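Local coordinates for protein tumor necrosis factor receptor superfamily member 16 (Rattus norvegicus, PDB 4F42) that serves as a low-affinity receptor for nerve growth factor and other neurotrophins and probably relays their signals through an intracellular death domain, at residues 26-31 with 68-73. Numbering follows the deposited sequence.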
loop_
_atom_site.group_PDB
_atom_site.type_symbol
_atom_site.label_atom_id
_atom_site.label_comp_id
_atom_site.label_asym_id
_atom_site.label_seq_id
_atom_site.Cartn_x
_atom_site.Cartn_y
_atom_site.Cartn_z
ATOM N N ARG A 26 1.891 7.014 3.766
ATOM C CA ARG A 26 1.873 8.335 3.123
ATOM C C ARG A 26 2.892 8.427 1.978
ATOM O O ARG A 26 2.568 8.894 0.889
ATOM C CB ARG A 26 2.100 9.450 4.152
ATOM C CG ARG A 26 1.115 9.421 5.333
ATOM C CD ARG A 26 1.297 10.612 6.269
ATOM N NE ARG A 26 1.122 11.860 5.525
ATOM C CZ ARG A 26 0.007 12.591 5.514
ATOM N NH1 ARG A 26 -1.052 12.229 6.238
ATOM N NH2 ARG A 26 -0.043 13.696 4.783
ATOM N N HIS A 27 4.111 7.960 2.221
ATOM C CA HIS A 27 5.165 7.976 1.205
ATOM C C HIS A 27 4.739 7.131 0.005
ATOM O O HIS A 27 4.861 7.559 -1.146
ATOM C CB HIS A 27 6.502 7.479 1.786
ATOM C CG HIS A 27 6.847 8.083 3.119
ATOM N ND1 HIS A 27 7.525 7.390 4.098
ATOM C CD2 HIS A 27 6.584 9.308 3.639
ATOM C CE1 HIS A 27 7.681 8.168 5.156
ATOM N NE2 HIS A 27 7.121 9.337 4.901
ATOM N N LEU A 28 4.207 5.945 0.295
ATOM C CA LEU A 28 3.712 5.029 -0.734
ATOM C C LEU A 28 2.555 5.623 -1.528
ATOM O O LEU A 28 2.540 5.555 -2.759
ATOM C CB LEU A 28 3.301 3.697 -0.107
ATOM C CG LEU A 28 2.581 2.673 -0.974
ATOM C CD1 LEU A 28 3.506 2.162 -2.062
ATOM C CD2 LEU A 28 2.108 1.533 -0.100
ATOM N N ALA A 29 1.588 6.204 -0.823
ATOM C CA ALA A 29 0.449 6.820 -1.474
ATOM C C ALA A 29 0.909 7.893 -2.464
ATOM O O ALA A 29 0.403 7.958 -3.581
ATOM C CB ALA A 29 -0.491 7.391 -0.460
ATOM N N GLY A 30 1.884 8.709 -2.060
ATOM C CA GLY A 30 2.499 9.687 -2.957
ATOM C C GLY A 30 2.955 9.047 -4.257
ATOM O O GLY A 30 2.640 9.538 -5.340
ATOM N N GLU A 31 3.683 7.935 -4.135
ATOM C CA GLU A 31 4.179 7.160 -5.276
ATOM C C GLU A 31 3.051 6.575 -6.136
ATOM O O GLU A 31 3.171 6.488 -7.359
ATOM C CB GLU A 31 5.121 6.054 -4.780
ATOM C CG GLU A 31 5.723 5.148 -5.851
ATOM C CD GLU A 31 6.513 5.886 -6.933
ATOM O OE1 GLU A 31 7.098 6.966 -6.659
ATOM O OE2 GLU A 31 6.564 5.363 -8.070
ATOM N N LEU A 68 4.571 -3.691 -5.059
ATOM C CA LEU A 68 5.980 -3.984 -4.837
ATOM C C LEU A 68 6.877 -3.018 -5.626
ATOM O O LEU A 68 7.838 -2.479 -5.068
ATOM C CB LEU A 68 6.266 -5.456 -5.164
ATOM C CG LEU A 68 6.261 -6.510 -4.036
ATOM C CD1 LEU A 68 5.346 -6.203 -2.857
ATOM C CD2 LEU A 68 6.009 -7.930 -4.531
ATOM N N ALA A 69 6.543 -2.770 -6.895
ATOM C CA ALA A 69 7.251 -1.771 -7.719
ATOM C C ALA A 69 7.263 -0.379 -7.070
ATOM O O ALA A 69 8.313 0.269 -7.003
ATOM C CB ALA A 69 6.645 -1.683 -9.107
ATOM N N ALA A 70 6.094 0.064 -6.593
ATOM C CA ALA A 70 5.961 1.348 -5.886
ATOM C C ALA A 70 6.886 1.442 -4.677
ATOM O O ALA A 70 7.456 2.500 -4.415
ATOM C CB ALA A 70 4.515 1.593 -5.471
ATOM N N LEU A 71 7.049 0.333 -3.964
ATOM C CA LEU A 71 7.881 0.294 -2.767
ATOM C C LEU A 71 9.367 0.394 -3.079
ATOM O O LEU A 71 10.088 1.110 -2.388
ATOM C CB LEU A 71 7.584 -0.952 -1.925
ATOM C CG LEU A 71 6.242 -0.981 -1.192
ATOM C CD1 LEU A 71 5.899 -2.408 -0.715
ATOM C CD2 LEU A 71 6.223 0.004 -0.016
ATOM N N ARG A 72 9.833 -0.327 -4.095
ATOM C CA ARG A 72 11.202 -0.168 -4.579
ATOM C C ARG A 72 11.491 1.293 -4.918
ATOM O O ARG A 72 12.563 1.797 -4.625
ATOM C CB ARG A 72 11.454 -1.021 -5.829
ATOM C CG ARG A 72 11.450 -2.544 -5.598
ATOM C CD ARG A 72 11.901 -3.341 -6.841
ATOM N NE ARG A 72 11.043 -3.103 -8.000
ATOM C CZ ARG A 72 11.259 -2.158 -8.913
ATOM N NH1 ARG A 72 12.319 -1.374 -8.824
ATOM N NH2 ARG A 72 10.415 -2.002 -9.923
ATOM N N ARG A 73 10.518 1.969 -5.523
ATOM C CA ARG A 73 10.708 3.331 -6.008
ATOM C C ARG A 73 10.846 4.382 -4.913
ATOM O O ARG A 73 11.529 5.377 -5.114
ATOM C CB ARG A 73 9.610 3.713 -6.995
ATOM C CG ARG A 73 9.872 3.164 -8.369
ATOM C CD ARG A 73 8.587 2.751 -9.027
ATOM N NE ARG A 73 8.755 2.540 -10.454
ATOM C CZ ARG A 73 7.759 2.280 -11.291
ATOM N NH1 ARG A 73 6.515 2.190 -10.827
ATOM N NH2 ARG A 73 8.001 2.109 -12.590
HETATM O O HOH W 1 5.428 3.411 -8.905
#
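Two helices of the six-helix death-domain bundle, 24-32 and 64-73, meet here through a small apolar patch bordered by a water-bridged charge pair. The patch centres on Leu28, whose CG stands anti to the backbone N, so that CD1 reaches across to the second helix. There CD1 lies 3.6 Å from Ala70 CB and also touches CD2 of Leu71, whose side chain it crosses obliquely. Ala70 presents its methyl directly to helix 24-32 and is shared: Glu31 CG packs against the same CB at 3.8 Å and also lies near the carbonyl oxygen Ala70 O.

Glu31 continues past this methyl. Its CG is likewise anti to the backbone N, and a bend at chi2 (57°) carries the carboxylate over the aliphatic part of Arg73, crossing that chain at about a right angle, with OE2 3.4 Å from Arg73 CD. The carboxylate and guanidinium planes are turned 50° apart. OE2 and Arg73 NH1 remain 4.2 Å apart, with the oxygen well out of the guanidinium plane, so no N-H points at it and there is no direct hydrogen bond, though the opposite charges probably attract.

Around this first shell, the axes of segments 26-31 and 68-73 approach to 9.3 Å, with N-to-C directions 109° apart, a steep crossing that confines the touching side chains to a short span of each helix. Leu20 touches both Leu28 and Leu71, extending the apolar patch, while Leu71 also packs on Ile79 and Val80 of helix 77-84. Leu68, facing away from helix 24-32, touches Val80 and lines one pocket for bound 5-mercapto-2-nitro-benzoic acid. At the polar border, a single water closes the gap, donating to Glu31 OE2 and accepting from Arg73 NH1 at 2.5 Å.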